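Local coordinates for heat shock protein 16 (Schizosaccharomyces pombe, PDB 3W1Z), which probably acts as a molecular chaperone of the small heat shock protein family, binding unfolded proteins during stress, at residues 43-54 with 119-130; 69-79 with 95-106. All blocks are in the same frame, centred on the assembly; numbering follows the deposited sequence.

In the fold
From the N-terminal helix 11-23 the chain runs through strand 39-43 into segment 43-54, which pairs with 119-130, closing the long loop of contact 1. Inside that loop, segment 69-79 is paired by 95-106, so contact 2 is nested within contact 1 and the two do not cross. The nesting illustrates how a beta sandwich is built: each contact pairs two strands of one antiparallel sheet, and the two sheets then meet face to face, with Leu124 on Ile73, Val126 on Leu71, Val50 on Ile104 and Leu54 on Phe100. The excursion between 79 and 95 carries helix 82-86 and strand 90-93, and both contacts touch a second subunit.

Contact 1: residues 43-54 with 119-130; sequences EGKDTVSVDVEL and FSNGLLTVTLPK
Lys130 NZ is gripped from two sides: Glu43 OE2 forms a salt bridge with it at 2.8 Å, and Gly44 O accepts a second bond whose modelled length is too short to trust. The lysine chain bends at its third torsion (chi3 -52°), which brings the ammonium group back to the turn before strand 47-53, while its backbone N donates to Asp46 O. This clasp ends an antiparallel strand pair in the immunoglobulin-like sandwich of the alpha-crystallin domain, where 47-53 and 123-129 are neighbours in the sheet.

The two faces differ in character. Val48, Val50 and Val52 meet Leu128, Val126 and Leu124 on the side turned to the opposing sheet; Val48 CG1 presses on Leu128 CB at 3.6 Å, the two side chains crossing at a slant.

The other face is mainly polar and looks to a second subunit. Thr125 OG1 donates to Asp51 OD1 at 2.6 Å, almost in line with the carboxylate C-O bond, and the two side chains lie side by side. Asp51 OD2 is left to a salt bridge with Arg81 of the second subunit, and Glu53 likewise pairs with Arg95 of that subunit.

On strand 116-120, across the tight turn from 123-129, Phe119 turns its ring edge to the backbone of Leu54, whose O lies near the ring plane, 3.7 Å from Phe119 CZ.

Contact 2: residues 69-79 with 95-106; sequences GKLTISGEVVN and RRFGSFSRTITI
Strand pairing of the antiparallel kind joins 70-77 to 98-105, the latter an outermost strand, within this chain, of the three-stranded sheet in the alpha-crystallin sandwich. Reciprocal backbone bonds run from Leu71 and Ile104 to Val77 and Gly98, Ile106 N adds a single one to Gly69 O, and two aromatic rings give the contact its individual features.

Phe100 and Gly75 are a cross-strand aromatic-glycine pair at a hydrogen-bonded position. With CG set between its own backbone N and carbonyl carbon (chi1 66°), the Phe100 ring lies flat over the neighbouring strand 70-77, and Gly75 CA sits 3.8 Å from the ring centroid. The bare glycine makes this possible, since a CB there would collide with Phe100 CZ. Val77 CG2 packs against Phe100 CD1 at 3.7 Å, and the buried ring also reaches the loop residue Leu54 that follows strand 47-53.

Beyond the strands the Asn79 amide stacks on the Phe97 ring, the planes 10° apart and Asn79 CB 3.5 Å from the ring centroid. Asn79 OD1 is bound to Arg81 N, which fixes the amide further. A serine in place of Phe97 would probably leave the Asn79 amide without its platform and Val77 CG1 without its aromatic neighbour. Arg95 offers its guanidinium face to Phe97 CE1, while its NE forms a salt bridge with Glu53 of the second subunit.

On the opposite face of the sheet from Phe100, Thr72 OG1 and Thr103 OG1 share a hydrogen bond at 3.2 Å.

Contact 1: residues 43-54 with 119-130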
# COMPACT_ATOMS: atom_id res chain seq x y z
N GLU B 43 -20.79 21.96 -9.94
CA GLU B 43 -21.20 22.91 -8.92
C GLU B 43 -20.81 24.34 -9.28
O GLU B 43 -19.62 24.66 -9.37
CB GLU B 43 -20.62 22.54 -7.56
CG GLU B 43 -21.19 23.37 -6.42
CD GLU B 43 -20.38 23.26 -5.14
OE1 GLU B 43 -19.35 22.55 -5.14
OE2 GLU B 43 -20.77 23.88 -4.13
N GLY B 44 -21.81 25.19 -9.47
CA GLY B 44 -21.58 26.62 -9.54
C GLY B 44 -21.72 27.12 -8.12
O GLY B 44 -22.11 26.36 -7.23
N LYS B 45 -21.42 28.40 -7.88
CA LYS B 45 -21.55 28.95 -6.54
C LYS B 45 -23.02 29.10 -6.16
O LYS B 45 -23.36 29.42 -5.02
CB LYS B 45 -20.82 30.30 -6.44
CG LYS B 45 -20.58 30.78 -5.01
CD LYS B 45 -19.70 32.02 -4.96
CE LYS B 45 -18.24 31.67 -4.72
NZ LYS B 45 -17.63 30.94 -5.87
N ASP B 46 -23.90 28.84 -7.13
CA ASP B 46 -25.33 28.99 -6.95
C ASP B 46 -26.09 27.65 -6.88
O ASP B 46 -26.73 27.36 -5.87
CB ASP B 46 -25.91 29.90 -8.03
CG ASP B 46 -25.33 31.30 -7.96
OD1 ASP B 46 -25.95 32.17 -7.30
OD2 ASP B 46 -24.26 31.53 -8.56
N THR B 47 -26.03 26.86 -7.94
CA THR B 47 -26.69 25.55 -7.94
C THR B 47 -25.70 24.39 -8.04
O THR B 47 -24.49 24.60 -8.16
CB THR B 47 -27.69 25.42 -9.11
OG1 THR B 47 -27.03 25.68 -10.35
CG2 THR B 47 -28.85 26.39 -8.94
N VAL B 48 -26.23 23.18 -7.99
CA VAL B 48 -25.45 21.98 -8.28
C VAL B 48 -26.25 21.03 -9.17
O VAL B 48 -27.39 20.67 -8.85
CB VAL B 48 -24.97 21.25 -6.99
CG1 VAL B 48 -26.10 21.08 -6.00
CG2 VAL B 48 -24.35 19.90 -7.34
N SER B 49 -25.66 20.65 -10.29
CA SER B 49 -26.34 19.81 -11.27
C SER B 49 -25.73 18.42 -11.36
O SER B 49 -24.51 18.27 -11.35
CB SER B 49 -26.31 20.48 -12.65
OG SER B 49 -24.98 20.72 -13.07
N VAL B 50 -26.59 17.41 -11.43
CA VAL B 50 -26.15 16.03 -11.58
C VAL B 50 -26.70 15.44 -12.87
O VAL B 50 -27.92 15.40 -13.08
CB VAL B 50 -26.61 15.16 -10.40
CG1 VAL B 50 -26.16 13.72 -10.60
CG2 VAL B 50 -26.06 15.71 -9.09
N ASP B 51 -25.80 14.99 -13.74
CA ASP B 51 -26.19 14.39 -15.01
C ASP B 51 -25.97 12.88 -14.98
O ASP B 51 -24.84 12.41 -14.88
CB ASP B 51 -25.40 15.02 -16.16
CG ASP B 51 -25.74 16.48 -16.36
OD1 ASP B 51 -26.94 16.80 -16.50
OD2 ASP B 51 -24.81 17.31 -16.37
N VAL B 52 -27.07 12.14 -15.08
CA VAL B 52 -27.05 10.68 -14.97
C VAL B 52 -27.43 10.05 -16.31
O VAL B 52 -28.43 10.42 -16.91
CB VAL B 52 -28.04 10.21 -13.90
CG1 VAL B 52 -27.86 8.73 -13.61
CG2 VAL B 52 -27.88 11.02 -12.63
N GLU B 53 -26.64 9.08 -16.76
CA GLU B 53 -26.89 8.44 -18.05
C GLU B 53 -27.81 7.24 -17.91
O GLU B 53 -27.46 6.24 -17.27
CB GLU B 53 -25.58 8.03 -18.71
CG GLU B 53 -24.71 9.20 -19.14
CD GLU B 53 -23.44 8.76 -19.84
OE1 GLU B 53 -23.08 7.57 -19.74
OE2 GLU B 53 -22.80 9.61 -20.50
N LEU B 54 -28.99 7.34 -18.51
CA LEU B 54 -29.98 6.26 -18.45
C LEU B 54 -30.57 5.95 -19.83
O LEU B 54 -31.76 6.16 -20.06
CB LEU B 54 -31.11 6.64 -17.49
CG LEU B 54 -30.73 6.89 -16.03
CD1 LEU B 54 -31.93 7.39 -15.24
CD2 LEU B 54 -30.16 5.63 -15.40
N PHE B 119 -35.72 14.84 -17.52
CA PHE B 119 -35.22 13.65 -18.20
C PHE B 119 -35.42 13.73 -19.71
O PHE B 119 -36.55 13.73 -20.20
CB PHE B 119 -35.90 12.40 -17.65
CG PHE B 119 -35.35 11.11 -18.20
CD1 PHE B 119 -36.19 10.14 -18.72
CD2 PHE B 119 -33.98 10.88 -18.22
CE1 PHE B 119 -35.69 8.96 -19.22
CE2 PHE B 119 -33.47 9.70 -18.72
CZ PHE B 119 -34.32 8.74 -19.23
N SER B 120 -34.31 13.80 -20.45
CA SER B 120 -34.39 13.85 -21.91
C SER B 120 -33.23 13.12 -22.59
O SER B 120 -32.08 13.21 -22.15
CB SER B 120 -34.46 15.31 -22.39
OG SER B 120 -33.53 16.12 -21.70
N ASN B 121 -33.55 12.41 -23.66
CA ASN B 121 -32.57 11.65 -24.45
C ASN B 121 -31.68 10.73 -23.62
O ASN B 121 -30.47 10.68 -23.82
CB ASN B 121 -31.72 12.60 -25.29
CG ASN B 121 -32.54 13.41 -26.28
OD1 ASN B 121 -33.57 12.94 -26.77
ND2 ASN B 121 -32.09 14.62 -26.57
N GLY B 122 -32.29 10.02 -22.68
CA GLY B 122 -31.57 9.08 -21.85
C GLY B 122 -30.70 9.73 -20.80
O GLY B 122 -29.99 9.05 -20.06
N LEU B 123 -30.74 11.06 -20.73
CA LEU B 123 -29.99 11.78 -19.71
C LEU B 123 -30.93 12.43 -18.70
O LEU B 123 -31.82 13.20 -19.06
CB LEU B 123 -29.07 12.83 -20.34
CG LEU B 123 -28.12 13.55 -19.37
CD1 LEU B 123 -27.07 12.59 -18.83
CD2 LEU B 123 -27.47 14.75 -20.03
N LEU B 124 -30.71 12.11 -17.43
CA LEU B 124 -31.48 12.69 -16.34
C LEU B 124 -30.66 13.77 -15.63
O LEU B 124 -29.61 13.48 -15.07
CB LEU B 124 -31.88 11.62 -15.33
CG LEU B 124 -32.46 12.15 -14.03
CD1 LEU B 124 -33.93 12.53 -14.20
CD2 LEU B 124 -32.29 11.14 -12.91
N THR B 125 -31.15 15.00 -15.66
CA THR B 125 -30.47 16.10 -15.00
C THR B 125 -31.24 16.55 -13.76
O THR B 125 -32.36 17.04 -13.85
CB THR B 125 -30.28 17.30 -15.94
OG1 THR B 125 -29.44 16.92 -17.04
CG2 THR B 125 -29.63 18.46 -15.20
N VAL B 126 -30.61 16.38 -12.60
CA VAL B 126 -31.18 16.87 -11.35
C VAL B 126 -30.53 18.20 -11.00
O VAL B 126 -29.32 18.36 -11.15
CB VAL B 126 -30.97 15.86 -10.20
CG1 VAL B 126 -31.67 16.35 -8.93
CG2 VAL B 126 -31.49 14.49 -10.59
N THR B 127 -31.33 19.15 -10.54
CA THR B 127 -30.83 20.47 -10.18
C THR B 127 -31.16 20.82 -8.74
O THR B 127 -32.33 20.96 -8.38
CB THR B 127 -31.38 21.56 -11.12
OG1 THR B 127 -32.69 21.19 -11.55
CG2 THR B 127 -30.48 21.70 -12.34
N LEU B 128 -30.13 20.97 -7.91
CA LEU B 128 -30.32 21.32 -6.51
C LEU B 128 -29.78 22.72 -6.24
O LEU B 128 -28.57 22.94 -6.27
CB LEU B 128 -29.63 20.30 -5.60
CG LEU B 128 -29.95 18.81 -5.80
CD1 LEU B 128 -29.01 18.17 -6.82
CD2 LEU B 128 -29.89 18.06 -4.48
N PRO B 129 -30.68 23.68 -5.98
CA PRO B 129 -30.26 25.06 -5.71
C PRO B 129 -29.60 25.18 -4.35
O PRO B 129 -30.15 24.66 -3.37
CB PRO B 129 -31.59 25.84 -5.73
CG PRO B 129 -32.68 24.82 -5.98
CD PRO B 129 -32.11 23.47 -5.71
N LYS B 130 -28.46 25.85 -4.27
CA LYS B 130 -27.79 26.04 -2.99
C LYS B 130 -28.20 27.34 -2.33
O LYS B 130 -28.31 28.38 -2.98
CB LYS B 130 -26.27 26.01 -3.15
CG LYS B 130 -25.70 24.69 -3.62
CD LYS B 130 -24.19 24.78 -3.76
CE LYS B 130 -23.79 25.97 -4.61
NZ LYS B 130 -22.33 26.05 -4.84

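Contact 2: residues 69-79 with 95-106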
# COMPACT_ATOMS: atom_id res chain seq x y z
N GLY B 69 -29.48 15.40 2.84
CA GLY B 69 -28.18 15.54 2.21
C GLY B 69 -27.76 14.42 1.28
O GLY B 69 -26.62 14.41 0.80
N LYS B 70 -28.65 13.47 1.01
CA LYS B 70 -28.33 12.37 0.11
C LYS B 70 -29.33 12.22 -1.03
O LYS B 70 -30.51 11.96 -0.81
CB LYS B 70 -28.18 11.05 0.88
CG LYS B 70 -27.01 11.04 1.85
CD LYS B 70 -26.70 9.63 2.34
CE LYS B 70 -25.53 9.64 3.31
NZ LYS B 70 -25.10 8.26 3.69
N LEU B 71 -28.84 12.37 -2.26
CA LEU B 71 -29.67 12.24 -3.45
C LEU B 71 -29.60 10.82 -4.01
O LEU B 71 -28.51 10.27 -4.20
CB LEU B 71 -29.25 13.24 -4.51
CG LEU B 71 -30.10 13.29 -5.78
CD1 LEU B 71 -31.49 13.84 -5.47
CD2 LEU B 71 -29.42 14.12 -6.86
N THR B 72 -30.76 10.23 -4.27
CA THR B 72 -30.84 8.88 -4.80
C THR B 72 -31.63 8.82 -6.10
O THR B 72 -32.77 9.29 -6.17
CB THR B 72 -31.47 7.90 -3.78
OG1 THR B 72 -30.63 7.81 -2.62
CG2 THR B 72 -31.62 6.52 -4.39
N ILE B 73 -31.01 8.24 -7.12
CA ILE B 73 -31.68 7.98 -8.39
C ILE B 73 -31.79 6.48 -8.57
O ILE B 73 -30.78 5.78 -8.61
CB ILE B 73 -30.89 8.54 -9.58
CG1 ILE B 73 -30.61 10.04 -9.40
CG2 ILE B 73 -31.62 8.27 -10.88
CD1 ILE B 73 -29.25 10.35 -8.81
N SER B 74 -33.01 5.96 -8.67
CA SER B 74 -33.18 4.52 -8.82
C SER B 74 -34.19 4.16 -9.89
O SER B 74 -34.92 5.02 -10.38
CB SER B 74 -33.55 3.88 -7.48
OG SER B 74 -34.78 4.38 -6.99
N GLY B 75 -34.23 2.89 -10.26
CA GLY B 75 -35.12 2.45 -11.32
C GLY B 75 -34.75 1.10 -11.90
O GLY B 75 -34.11 0.28 -11.25
N GLU B 76 -35.16 0.88 -13.15
CA GLU B 76 -34.97 -0.40 -13.80
C GLU B 76 -34.57 -0.22 -15.26
O GLU B 76 -35.08 0.68 -15.94
CB GLU B 76 -36.26 -1.21 -13.71
CG GLU B 76 -36.13 -2.68 -14.04
CD GLU B 76 -37.45 -3.42 -13.91
OE1 GLU B 76 -38.48 -2.87 -14.35
OE2 GLU B 76 -37.46 -4.53 -13.34
N VAL B 77 -33.66 -1.05 -15.73
CA VAL B 77 -33.37 -1.11 -17.16
C VAL B 77 -33.84 -2.46 -17.68
O VAL B 77 -33.23 -3.50 -17.40
CB VAL B 77 -31.87 -0.94 -17.45
CG1 VAL B 77 -31.63 -0.87 -18.95
CG2 VAL B 77 -31.33 0.31 -16.77
N VAL B 78 -34.92 -2.44 -18.45
CA VAL B 78 -35.54 -3.65 -18.94
C VAL B 78 -34.94 -4.07 -20.27
O VAL B 78 -34.71 -3.23 -21.14
CB VAL B 78 -37.08 -3.47 -19.09
CG1 VAL B 78 -37.70 -4.66 -19.82
CG2 VAL B 78 -37.73 -3.27 -17.73
N ASN B 79 -34.70 -5.37 -20.43
CA ASN B 79 -34.25 -5.88 -21.71
C ASN B 79 -35.47 -6.28 -22.52
O ASN B 79 -36.14 -7.27 -22.22
CB ASN B 79 -33.34 -7.10 -21.50
CG ASN B 79 -32.77 -7.64 -22.79
OD1 ASN B 79 -32.77 -6.96 -23.82
ND2 ASN B 79 -32.26 -8.86 -22.75
N ARG B 95 -24.88 -4.66 -23.81
CA ARG B 95 -25.79 -3.94 -22.91
C ARG B 95 -26.03 -4.68 -21.60
O ARG B 95 -26.16 -5.90 -21.57
CB ARG B 95 -27.12 -3.62 -23.60
CG ARG B 95 -27.02 -2.55 -24.67
CD ARG B 95 -28.40 -2.13 -25.16
NE ARG B 95 -29.14 -1.39 -24.14
CZ ARG B 95 -30.47 -1.27 -24.13
NH1 ARG B 95 -31.20 -1.85 -25.07
NH2 ARG B 95 -31.06 -0.58 -23.16
N ARG B 96 -26.10 -3.92 -20.51
CA ARG B 96 -26.34 -4.48 -19.19
C ARG B 96 -27.73 -4.09 -18.70
O ARG B 96 -28.10 -2.92 -18.75
CB ARG B 96 -25.28 -4.00 -18.20
CG ARG B 96 -23.86 -4.35 -18.61
CD ARG B 96 -23.64 -5.86 -18.62
NE ARG B 96 -22.39 -6.23 -19.28
CZ ARG B 96 -22.30 -6.71 -20.51
NH1 ARG B 96 -23.40 -6.91 -21.23
NH2 ARG B 96 -21.12 -7.02 -21.02
N PHE B 97 -28.50 -5.07 -18.24
CA PHE B 97 -29.87 -4.84 -17.82
C PHE B 97 -30.12 -5.22 -16.37
O PHE B 97 -29.43 -6.08 -15.81
CB PHE B 97 -30.84 -5.59 -18.73
CG PHE B 97 -30.75 -5.19 -20.18
CD1 PHE B 97 -31.37 -4.04 -20.63
CD2 PHE B 97 -30.05 -5.97 -21.08
CE1 PHE B 97 -31.30 -3.67 -21.95
CE2 PHE B 97 -29.97 -5.60 -22.41
CZ PHE B 97 -30.59 -4.45 -22.85
N GLY B 98 -31.11 -4.58 -15.76
CA GLY B 98 -31.47 -4.87 -14.39
C GLY B 98 -31.97 -3.63 -13.68
O GLY B 98 -32.31 -2.63 -14.31
N SER B 99 -32.03 -3.70 -12.35
CA SER B 99 -32.39 -2.55 -11.55
C SER B 99 -31.15 -1.72 -11.25
O SER B 99 -30.07 -2.27 -11.04
CB SER B 99 -33.04 -2.99 -10.24
OG SER B 99 -32.21 -3.91 -9.55
N PHE B 100 -31.29 -0.40 -11.26
CA PHE B 100 -30.18 0.48 -10.94
C PHE B 100 -30.49 1.37 -9.74
O PHE B 100 -31.63 1.80 -9.55
CB PHE B 100 -29.79 1.34 -12.16
CG PHE B 100 -30.85 2.33 -12.57
CD1 PHE B 100 -31.79 1.99 -13.53
CD2 PHE B 100 -30.88 3.60 -12.02
CE1 PHE B 100 -32.76 2.90 -13.92
CE2 PHE B 100 -31.85 4.51 -12.41
CZ PHE B 100 -32.79 4.16 -13.36
N SER B 101 -29.47 1.63 -8.93
CA SER B 101 -29.58 2.61 -7.86
C SER B 101 -28.26 3.34 -7.70
O SER B 101 -27.19 2.72 -7.68
CB SER B 101 -29.99 1.94 -6.55
OG SER B 101 -30.46 2.90 -5.61
N ARG B 102 -28.33 4.66 -7.58
CA ARG B 102 -27.15 5.48 -7.38
C ARG B 102 -27.43 6.52 -6.30
O ARG B 102 -28.33 7.35 -6.44
CB ARG B 102 -26.74 6.18 -8.68
CG ARG B 102 -25.46 7.00 -8.59
CD ARG B 102 -24.24 6.11 -8.37
NE ARG B 102 -23.01 6.89 -8.23
CZ ARG B 102 -22.15 7.11 -9.22
NH1 ARG B 102 -22.37 6.60 -10.42
NH2 ARG B 102 -21.06 7.83 -9.00
N THR B 103 -26.66 6.46 -5.22
CA THR B 103 -26.80 7.41 -4.14
C THR B 103 -25.54 8.24 -4.00
O THR B 103 -24.44 7.70 -3.93
CB THR B 103 -27.08 6.71 -2.79
OG1 THR B 103 -28.19 5.82 -2.93
CG2 THR B 103 -27.40 7.74 -1.72
N ILE B 104 -25.69 9.56 -3.99
CA ILE B 104 -24.56 10.44 -3.72
C ILE B 104 -24.88 11.38 -2.57
O ILE B 104 -25.99 11.91 -2.47
CB ILE B 104 -24.13 11.25 -4.96
CG1 ILE B 104 -25.29 12.09 -5.50
CG2 ILE B 104 -23.59 10.33 -6.04
CD1 ILE B 104 -24.90 13.02 -6.63
N THR B 105 -23.92 11.58 -1.68
CA THR B 105 -24.07 12.54 -0.60
C THR B 105 -23.65 13.90 -1.12
O THR B 105 -22.51 14.09 -1.52
CB THR B 105 -23.19 12.17 0.60
OG1 THR B 105 -23.51 10.85 1.06
CG2 THR B 105 -23.40 13.16 1.74
N ILE B 106 -24.58 14.85 -1.14
CA ILE B 106 -24.25 16.18 -1.64
C ILE B 106 -23.64 17.06 -0.55
O ILE B 106 -24.23 17.24 0.52
CB ILE B 106 -25.46 16.86 -2.32
CG1 ILE B 106 -26.74 16.63 -1.52
CG2 ILE B 106 -25.63 16.33 -3.73
CD1 ILE B 106 -27.09 17.75 -0.58
O HOH W 1 -33.85 -1.06 -22.17